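Local coordinates for dihydrodipicolinate synthase family protein (PDB 4DNH) that is of unknown biochemical function but adopts a TIM-barrel fold and probably resembles lyases of the dihydrodipicolinate synthase type, at residues A[67-72]-A[108-113]; A[119-124]-A[133-138]; A[157-162]-A[197-202]. One frame throughout, in Å; residues are numbered along the deposited sequence.

Contact 1 of 3, residues A[67-72]-A[108-113]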
loop_
_atom_site.group_PDB
_atom_site.type_symbol
_atom_site.label_atom_id
_atom_site.label_comp_id
_atom_site.label_asym_id
_atom_site.label_seq_id
_atom_site.Cartn_x
_atom_site.Cartn_y
_atom_site.Cartn_z
ATOM N N PHE A 67 1.483 12.665 7.529
ATOM C CA PHE A 67 1.150 12.099 6.221
ATOM C C PHE A 67 -0.243 11.441 6.162
ATOM O O PHE A 67 -0.910 11.518 5.147
ATOM C CB PHE A 67 2.245 11.149 5.745
ATOM C CG PHE A 67 2.042 10.666 4.357
ATOM C CD1 PHE A 67 2.338 11.491 3.271
ATOM C CD2 PHE A 67 1.541 9.384 4.121
ATOM C CE1 PHE A 67 2.142 11.052 1.970
ATOM C CE2 PHE A 67 1.345 8.945 2.825
ATOM C CZ PHE A 67 1.643 9.781 1.749
ATOM N N ARG A 68 -0.680 10.792 7.233
ATOM C CA ARG A 68 -2.084 10.403 7.339
ATOM C C ARG A 68 -3.054 11.589 7.163
ATOM O O ARG A 68 -4.074 11.462 6.476
ATOM C CB ARG A 68 -2.343 9.686 8.655
ATOM C CG ARG A 68 -1.917 8.227 8.646
ATOM C CD ARG A 68 -0.465 8.049 9.056
ATOM N NE ARG A 68 0.028 6.713 8.701
ATOM C CZ ARG A 68 1.163 6.451 8.050
ATOM N NH1 ARG A 68 1.973 7.448 7.678
ATOM N NH2 ARG A 68 1.482 5.178 7.770
ATOM N N HIS A 69 -2.737 12.742 7.756
ATOM C CA HIS A 69 -3.601 13.926 7.620
ATOM C C HIS A 69 -3.644 14.445 6.212
ATOM O O HIS A 69 -4.714 14.864 5.723
ATOM C CB HIS A 69 -3.212 15.043 8.597
ATOM C CG HIS A 69 -3.542 14.732 10.037
ATOM N ND1 HIS A 69 -4.792 14.844 10.538
ATOM C CD2 HIS A 69 -2.735 14.295 11.088
ATOM C CE1 HIS A 69 -4.785 14.504 11.844
ATOM N NE2 HIS A 69 -3.525 14.166 12.179
ATOM N N ARG A 70 -2.497 14.412 5.540
ATOM C CA ARG A 70 -2.419 14.746 4.117
ATOM C C ARG A 70 -3.365 13.862 3.307
ATOM O O ARG A 70 -4.066 14.356 2.402
ATOM C CB ARG A 70 -0.983 14.585 3.601
ATOM C CG ARG A 70 -0.719 15.124 2.203
ATOM C CD ARG A 70 0.720 14.816 1.809
ATOM N NE ARG A 70 0.973 14.707 0.365
ATOM C CZ ARG A 70 1.140 15.748 -0.455
ATOM N NH1 ARG A 70 1.050 17.001 0.019
ATOM N NH2 ARG A 70 1.380 15.539 -1.751
ATOM N N LEU A 71 -3.401 12.568 3.637
ATOM C CA LEU A 71 -4.265 11.633 2.902
ATOM C C LEU A 71 -5.724 11.911 3.206
ATOM O O LEU A 71 -6.538 12.007 2.299
ATOM C CB LEU A 71 -3.924 10.154 3.160
ATOM C CG LEU A 71 -2.589 9.592 2.664
ATOM C CD1 LEU A 71 -2.425 8.148 3.136
ATOM C CD2 LEU A 71 -2.439 9.672 1.154
ATOM N N TRP A 72 -6.055 12.046 4.484
ATOM C CA TRP A 72 -7.426 12.407 4.851
ATOM C C TRP A 72 -7.884 13.684 4.212
ATOM O O TRP A 72 -9.024 13.742 3.761
ATOM C CB TRP A 72 -7.616 12.419 6.347
ATOM C CG TRP A 72 -7.492 11.043 6.947
ATOM C CD1 TRP A 72 -7.963 9.842 6.418
ATOM C CD2 TRP A 72 -6.859 10.674 8.224
ATOM N NE1 TRP A 72 -7.674 8.793 7.253
ATOM C CE2 TRP A 72 -7.013 9.217 8.352
ATOM C CE3 TRP A 72 -6.204 11.378 9.240
ATOM C CZ2 TRP A 72 -6.528 8.519 9.454
ATOM C CZ3 TRP A 72 -5.714 10.661 10.343
ATOM C CH2 TRP A 72 -5.873 9.264 10.442
ATOM N N ARG A 108 -10.101 9.781 15.061
ATOM C CA ARG A 108 -11.226 10.212 15.880
ATOM C C ARG A 108 -11.214 11.732 16.104
ATOM O O ARG A 108 -12.233 12.318 16.496
ATOM C CB ARG A 108 -11.232 9.488 17.227
ATOM C CG ARG A 108 -11.553 8.003 17.162
ATOM C CD ARG A 108 -11.697 7.427 18.570
ATOM N NE ARG A 108 -10.516 7.680 19.399
ATOM C CZ ARG A 108 -9.470 6.859 19.507
ATOM N NH1 ARG A 108 -9.439 5.702 18.851
ATOM N NH2 ARG A 108 -8.445 7.196 20.277
ATOM N N GLY A 109 -10.056 12.349 15.860
ATOM C CA GLY A 109 -9.879 13.790 15.979
ATOM C C GLY A 109 -10.309 14.574 14.756
ATOM O O GLY A 109 -10.130 15.779 14.702
ATOM N N ARG A 110 -10.895 13.888 13.786
ATOM C CA ARG A 110 -11.269 14.489 12.513
ATOM C C ARG A 110 -12.667 14.035 12.146
ATOM O O ARG A 110 -13.028 12.899 12.447
ATOM C CB ARG A 110 -10.342 14.000 11.405
ATOM C CG ARG A 110 -9.018 14.722 11.278
ATOM C CD ARG A 110 -8.263 14.120 10.093
ATOM N NE ARG A 110 -8.708 14.675 8.814
ATOM C CZ ARG A 110 -7.948 15.422 8.012
ATOM N NH1 ARG A 110 -6.684 15.679 8.321
ATOM N NH2 ARG A 110 -8.454 15.901 6.882
ATOM N N PRO A 111 -13.463 14.912 11.496
ATOM C CA PRO A 111 -14.757 14.423 11.017
ATOM C C PRO A 111 -14.623 13.446 9.846
ATOM O O PRO A 111 -15.444 12.548 9.730
ATOM C CB PRO A 111 -15.497 15.698 10.596
ATOM C CG PRO A 111 -14.436 16.707 10.374
ATOM C CD PRO A 111 -13.318 16.367 11.316
ATOM N N ASP A 112 -13.580 13.601 9.024
ATOM C CA ASP A 112 -13.468 12.866 7.749
ATOM C C ASP A 112 -12.238 11.968 7.627
ATOM O O ASP A 112 -11.418 12.147 6.732
ATOM C CB ASP A 112 -13.547 13.836 6.549
ATOM C CG ASP A 112 -12.284 14.730 6.381
ATOM O OD1 ASP A 112 -11.424 14.812 7.294
ATOM O OD2 ASP A 112 -12.166 15.359 5.302
ATOM N N ALA A 113 -12.115 10.994 8.514
ATOM C CA ALA A 113 -10.958 10.121 8.490
ATOM C C ALA A 113 -11.325 8.641 8.370
ATOM O O ALA A 113 -11.715 8.012 9.361
ATOM C CB ALA A 113 -10.089 10.367 9.715
#
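Arg110 reaches from the loop 108-113 to His69 and Trp72 on segment 67-72 of helix 61-73, and its flat guanidinium meets the two partners in different ways. Toward His69 it presents an edge: NH1 of Arg110 gives a hydrogen bond to ND1 of His69 at 3.0 Å, with an N-H...N angle of 157°. The bond lies in the plane of both groups, although those planes are turned 32° against each other. Toward Trp72 it presents a face, with CB of Trp72 sitting 3.4 Å from CZ of Arg110, over the centre of the group. The chain, bent at the CG-CD bond, places NE where it turns back to Asp112 of the same loop. NE and NH2 of Arg110 both grip OD1 of Asp112 side-on, and the NE-OD1 salt bridge measures 3.1 Å. NH2 also forms a salt bridge with Asp73, at the end of helix 61-73.

The indole is met by both Arg110 and Ala113. CB of Ala113 stands over the five-membered ring of Trp72, 3.5 Å from its centroid and 12° off the normal, a CH-pi contact. CD of Arg110 touches CE3 of Trp72 at 3.5 Å, while NE1 of Trp72 hydrogen-bonds to the carbonyl of Leu114.

The contact thus ties helix 61-73 of the barrel to the loop that leads from helix 93-108 into strand 115-119. Because ND1 of His69 accepts from Arg110, its NE2, bonded to Glu106, probably carries the proton; the carboxylates of Asp112 and Asp73 probably balance the charge of Arg110 and, with His69, fix the orientation of its guanidinium.

Contact 2 of 3, residues A[119-124]-A[133-138]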
loop_
_atom_site.group_PDB
_atom_site.type_symbol
_atom_site.label_atom_id
_atom_site.label_comp_id
_atom_site.label_asym_id
_atom_site.label_seq_id
_atom_site.Cartn_x
_atom_site.Cartn_y
_atom_site.Cartn_z
ATOM N N ALA A 119 -4.228 -6.424 10.531
ATOM C CA ALA A 119 -4.141 -7.406 11.615
ATOM C C ALA A 119 -3.641 -8.737 11.069
ATOM O O ALA A 119 -4.171 -9.263 10.072
ATOM C CB ALA A 119 -5.493 -7.591 12.283
ATOM N N GLY A 120 -2.622 -9.290 11.715
ATOM C CA GLY A 120 -2.020 -10.497 11.197
ATOM C C GLY A 120 -1.418 -11.388 12.251
ATOM O O GLY A 120 -1.921 -11.502 13.372
ATOM N N THR A 121 -0.304 -11.992 11.872
ATOM C CA THR A 121 0.346 -13.043 12.621
ATOM C C THR A 121 1.840 -12.708 12.816
ATOM O O THR A 121 2.569 -13.429 13.499
ATOM C CB THR A 121 0.128 -14.369 11.868
ATOM O OG1 THR A 121 -0.878 -15.139 12.545
ATOM C CG2 THR A 121 1.415 -15.171 11.729
ATOM N N ASP A 122 2.266 -11.585 12.238
ATOM C CA ASP A 122 3.688 -11.206 12.155
ATOM C C ASP A 122 4.539 -11.256 13.442
ATOM O O ASP A 122 5.761 -11.160 13.369
ATOM C CB ASP A 122 3.874 -9.866 11.417
ATOM C CG ASP A 122 2.907 -8.782 11.890
ATOM O OD1 ASP A 122 1.703 -9.059 12.086
ATOM O OD2 ASP A 122 3.352 -7.629 12.038
ATOM N N HIS A 123 3.918 -11.424 14.611
ATOM C CA HIS A 123 4.702 -11.615 15.838
ATOM C C HIS A 123 5.067 -13.064 16.084
ATOM O O HIS A 123 5.676 -13.395 17.101
ATOM C CB HIS A 123 3.988 -11.016 17.047
ATOM C CG HIS A 123 2.705 -11.712 17.393
ATOM N ND1 HIS A 123 1.562 -11.482 16.731
ATOM C CD2 HIS A 123 2.415 -12.663 18.361
ATOM C CE1 HIS A 123 0.588 -12.244 17.247
ATOM N NE2 HIS A 123 1.112 -12.968 18.245
ATOM N N LEU A 124 4.700 -13.936 15.151
ATOM C CA LEU A 124 4.903 -15.373 15.292
ATOM C C LEU A 124 5.790 -15.927 14.177
ATOM O O LEU A 124 5.432 -15.864 12.997
ATOM C CB LEU A 124 3.557 -16.097 15.302
ATOM C CG LEU A 124 3.543 -17.622 15.408
ATOM C CD1 LEU A 124 4.217 -18.079 16.696
ATOM C CD2 LEU A 124 2.108 -18.136 15.332
ATOM N N ASP A 133 -3.638 -23.863 16.303
ATOM C CA ASP A 133 -4.074 -23.167 17.523
ATOM C C ASP A 133 -3.195 -21.945 17.822
ATOM O O ASP A 133 -3.706 -20.857 18.103
ATOM C CB ASP A 133 -4.073 -24.124 18.724
ATOM C CG ASP A 133 -5.304 -25.023 18.768
ATOM O OD1 ASP A 133 -6.405 -24.568 18.378
ATOM O OD2 ASP A 133 -5.176 -26.189 19.211
ATOM N N ASP A 134 -1.877 -22.140 17.742
ATOM C CA ASP A 134 -0.910 -21.061 17.888
ATOM C C ASP A 134 -1.237 -19.915 16.939
ATOM O O ASP A 134 -1.083 -18.739 17.304
ATOM C CB ASP A 134 0.511 -21.556 17.600
ATOM C CG ASP A 134 0.991 -22.591 18.591
ATOM O OD1 ASP A 134 0.392 -22.718 19.684
ATOM O OD2 ASP A 134 1.984 -23.284 18.270
ATOM N N ILE A 135 -1.691 -20.268 15.731
ATOM C CA ILE A 135 -1.964 -19.297 14.664
ATOM C C ILE A 135 -3.243 -18.530 14.972
ATOM O O ILE A 135 -3.281 -17.304 14.837
ATOM C CB ILE A 135 -2.026 -19.967 13.262
ATOM C CG1 ILE A 135 -0.619 -20.397 12.803
ATOM C CG2 ILE A 135 -2.653 -19.039 12.233
ATOM C CD1 ILE A 135 -0.595 -21.581 11.854
ATOM N N LEU A 136 -4.277 -19.247 15.415
ATOM C CA LEU A 136 -5.524 -18.591 15.807
ATOM C C LEU A 136 -5.302 -17.619 16.950
ATOM O O LEU A 136 -5.848 -16.512 16.947
ATOM C CB LEU A 136 -6.595 -19.608 16.178
ATOM C CG LEU A 136 -7.146 -20.384 14.985
ATOM C CD1 LEU A 136 -7.954 -21.594 15.455
ATOM C CD2 LEU A 136 -7.948 -19.475 14.060
ATOM N N ALA A 137 -4.486 -18.036 17.915
ATOM C CA ALA A 137 -4.132 -17.193 19.051
ATOM C C ALA A 137 -3.427 -15.917 18.568
ATOM O O ALA A 137 -3.718 -14.816 19.037
ATOM C CB ALA A 137 -3.271 -17.968 20.045
ATOM N N ALA A 138 -2.533 -16.071 17.598
ATOM C CA ALA A 138 -1.825 -14.943 17.014
ATOM C C ALA A 138 -2.791 -13.931 16.370
ATOM O O ALA A 138 -2.738 -12.738 16.687
ATOM C CB ALA A 138 -0.793 -15.439 16.020
#
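The methyl group of Ala138, on segment 133-138 of helix 132-148, fits against the loop 119-124, touched from three sides by Thr121, His123 and Leu124. OG1 of Thr121 approaches CB of Ala138 to 3.5 Å, and CD2 of Leu124 stands at 4.0 Å from it. CE1 of His123 lies 3.7 Å from the same CB and 3.4 Å from O of Ala138, which sits at the edge of the imidazole; chi1 (66°) puts CG of His123 between the backbone N and the carbonyl carbon. His123 is itself an exposed residue, yet it belongs to this close part, where the two backbones also come nearest, Thr121 CA to Ala138 CA being 5.3 Å. A type I turn from Thr121 to Leu124 folds the loop so that all three residues reach Ala138.

The loop joins strand 115-119 to helix 132-148, so it is a beta-alpha connection at the C-terminal end of a TIM-barrel strand. The two segments share no hydrogen bond; Gln142, farther along the helix, supplies polar ties to Gly120 N, Asp122 OD1 and His123 ND1.

The packing is looser around Leu124. Its CD2 rests 3.8 Å from O of Asp134 and 4.4 Å from CG1 of Ile135, while OD2 of Asp134 is engaged by the backbone N of Ser131.

Contact 3 of 3, residues A[157-162]-A[197-202]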
loop_
_atom_site.group_PDB
_atom_site.type_symbol
_atom_site.label_atom_id
_atom_site.label_comp_id
_atom_site.label_asym_id
_atom_site.label_seq_id
_atom_site.Cartn_x
_atom_site.Cartn_y
_atom_site.Cartn_z
ATOM N N ALA A 157 -2.475 -11.704 5.433
ATOM C CA ALA A 157 -2.059 -13.084 5.238
ATOM C C ALA A 157 -0.989 -13.410 6.264
ATOM O O ALA A 157 -0.311 -12.513 6.759
ATOM C CB ALA A 157 -1.539 -13.290 3.829
ATOM N N SER A 158 -0.852 -14.688 6.591
ATOM C CA SER A 158 -0.030 -15.122 7.708
ATOM C C SER A 158 1.147 -16.015 7.271
ATOM O O SER A 158 0.961 -17.062 6.627
ATOM C CB SER A 158 -0.928 -15.809 8.747
ATOM O OG SER A 158 -0.237 -16.735 9.569
ATOM N N ARG A 159 2.354 -15.566 7.624
ATOM C CA ARG A 159 3.623 -16.253 7.332
ATOM C C ARG A 159 3.595 -17.675 7.944
ATOM O O ARG A 159 3.909 -18.645 7.268
ATOM C CB ARG A 159 4.779 -15.428 7.942
ATOM C CG ARG A 159 5.921 -14.929 7.048
ATOM C CD ARG A 159 5.442 -13.940 5.997
ATOM N NE ARG A 159 6.097 -12.614 5.838
ATOM C CZ ARG A 159 7.138 -12.082 6.494
ATOM N NH1 ARG A 159 7.514 -10.845 6.165
ATOM N NH2 ARG A 159 7.800 -12.743 7.448
ATOM N N ALA A 160 3.181 -17.793 9.210
ATOM C CA ALA A 160 3.215 -19.073 9.941
ATOM C C ALA A 160 2.229 -20.100 9.380
ATOM O O ALA A 160 2.497 -21.313 9.397
ATOM C CB ALA A 160 2.946 -18.850 11.422
ATOM N N LEU A 161 1.093 -19.601 8.896
ATOM C CA LEU A 161 0.066 -20.429 8.276
ATOM C C LEU A 161 0.510 -20.957 6.900
ATOM O O LEU A 161 0.323 -22.147 6.609
ATOM C CB LEU A 161 -1.269 -19.678 8.202
ATOM C CG LEU A 161 -2.486 -20.404 7.607
ATOM C CD1 LEU A 161 -2.946 -21.603 8.432
ATOM C CD2 LEU A 161 -3.627 -19.428 7.404
ATOM N N ALA A 162 1.132 -20.098 6.082
ATOM C CA ALA A 162 1.691 -20.532 4.782
ATOM C C ALA A 162 2.713 -21.685 4.900
ATOM O O ALA A 162 2.881 -22.461 3.966
ATOM C CB ALA A 162 2.289 -19.357 4.018
ATOM N N PRO A 197 7.885 -13.327 -0.212
ATOM C CA PRO A 197 8.211 -14.690 -0.658
ATOM C C PRO A 197 7.731 -15.757 0.337
ATOM O O PRO A 197 7.370 -16.848 -0.076
ATOM C CB PRO A 197 9.746 -14.676 -0.769
ATOM C CG PRO A 197 10.101 -13.228 -0.921
ATOM C CD PRO A 197 9.085 -12.475 -0.105
ATOM N N ALA A 198 7.681 -15.428 1.626
ATOM C CA ALA A 198 7.204 -16.385 2.637
ATOM C C ALA A 198 5.677 -16.642 2.612
ATOM O O ALA A 198 5.161 -17.443 3.404
ATOM C CB ALA A 198 7.687 -15.992 4.034
ATOM N N LEU A 199 4.964 -15.978 1.704
ATOM C CA LEU A 199 3.532 -16.225 1.520
ATOM C C LEU A 199 3.249 -17.115 0.311
ATOM O O LEU A 199 2.193 -17.038 -0.312
ATOM C CB LEU A 199 2.766 -14.911 1.431
ATOM C CG LEU A 199 2.752 -14.150 2.745
ATOM C CD1 LEU A 199 1.886 -12.913 2.607
ATOM C CD2 LEU A 199 2.268 -15.046 3.878
ATOM N N GLU A 200 4.218 -17.977 0.022
ATOM C CA GLU A 200 4.225 -18.875 -1.120
ATOM C C GLU A 200 3.112 -19.938 -1.067
ATOM O O GLU A 200 3.019 -20.723 -0.111
ATOM C CB GLU A 200 5.614 -19.533 -1.232
ATOM C CG GLU A 200 6.147 -20.164 0.056
ATOM C CD GLU A 200 7.598 -20.632 -0.036
ATOM O OE1 GLU A 200 8.068 -20.973 -1.147
ATOM O OE2 GLU A 200 8.274 -20.669 1.019
ATOM N N GLY A 201 2.276 -19.951 -2.105
ATOM C CA GLY A 201 1.162 -20.896 -2.212
ATOM C C GLY A 201 0.053 -20.683 -1.192
ATOM O O GLY A 201 -0.504 -21.651 -0.674
ATOM N N TYR A 202 -0.271 -19.422 -0.909
ATOM C CA TYR A 202 -1.318 -19.098 0.058
ATOM C C TYR A 202 -2.705 -19.583 -0.415
ATOM O O TYR A 202 -2.993 -19.575 -1.621
ATOM C CB TYR A 202 -1.321 -17.596 0.376
ATOM C CG TYR A 202 -1.854 -17.272 1.752
ATOM C CD1 TYR A 202 -1.057 -17.428 2.881
ATOM C CD2 TYR A 202 -3.163 -16.816 1.927
ATOM C CE1 TYR A 202 -1.542 -17.135 4.149
ATOM C CE2 TYR A 202 -3.658 -16.517 3.189
ATOM C CZ TYR A 202 -2.845 -16.676 4.297
ATOM O OH TYR A 202 -3.332 -16.388 5.550
HETATM O O HOH W 1 6.149 -18.738 5.577
#
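CB of Ala157 stands over one face of the Tyr202 ring and O of Ser158 lies at its edge, and the tyrosine can be traced outward from CB. Its chi1 (-153°) puts CG anti to the backbone N. CD1 of Tyr202 meets CB of Ala162 at 4.0 Å; CE1 follows at 3.5 Å from O of Ser158. Near the tip, CZ is 3.7 Å from CB of Ala157, whose methyl is offset toward the rim, 3.9 Å from the ring centroid and 19° off the normal, as a CH-pi contact. Finally OH of Tyr202 accepts a hydrogen bond from N of Ser158 (3.2 Å, 147°) and is also bonded to the hydroxyl of Tyr175, so the phenol is fixed at both ring and tip.

Beside it, CD1 of Leu199 packs on CB of Ala157 at 3.7 Å, and CB of Ala198 touches CD of Arg159 at 3.6 Å. One water donates to both Arg159 O and Ala198 O. Arg159 itself forms a salt bridge with Asp196.

Ser158 is the N-cap of helix 159-164, its OG accepting from Leu161 N. Pairing of this capped helix start with the loop after strand 186-191 joins two successive beta-alpha loops, at the C-terminal end of a TIM barrel.

In the fold
Contacts 2 and 3 are neighbours, while contact 1 lies apart. The centres of contacts 2 and 3 are about 12 Å from each other and the two touch directly: CG2 of Thr121 lies 4.0 Å from CB of Ala160, tying loop 119-124 to segment 157-162, and CD1 of Ile135 packs on CA of Leu161 at 3.8 Å, helix against helix. Contact 1 has its centre about 29 Å from that of contact 2 and 32 Å from that of contact 3, on the opposite side of the chain's centre from contact 3. It belongs to the N-terminal end of the strands; TIM-barrel enzymes generally place their active sites at the other end, but none is established in this protein, so a site there is only inferred from the fold.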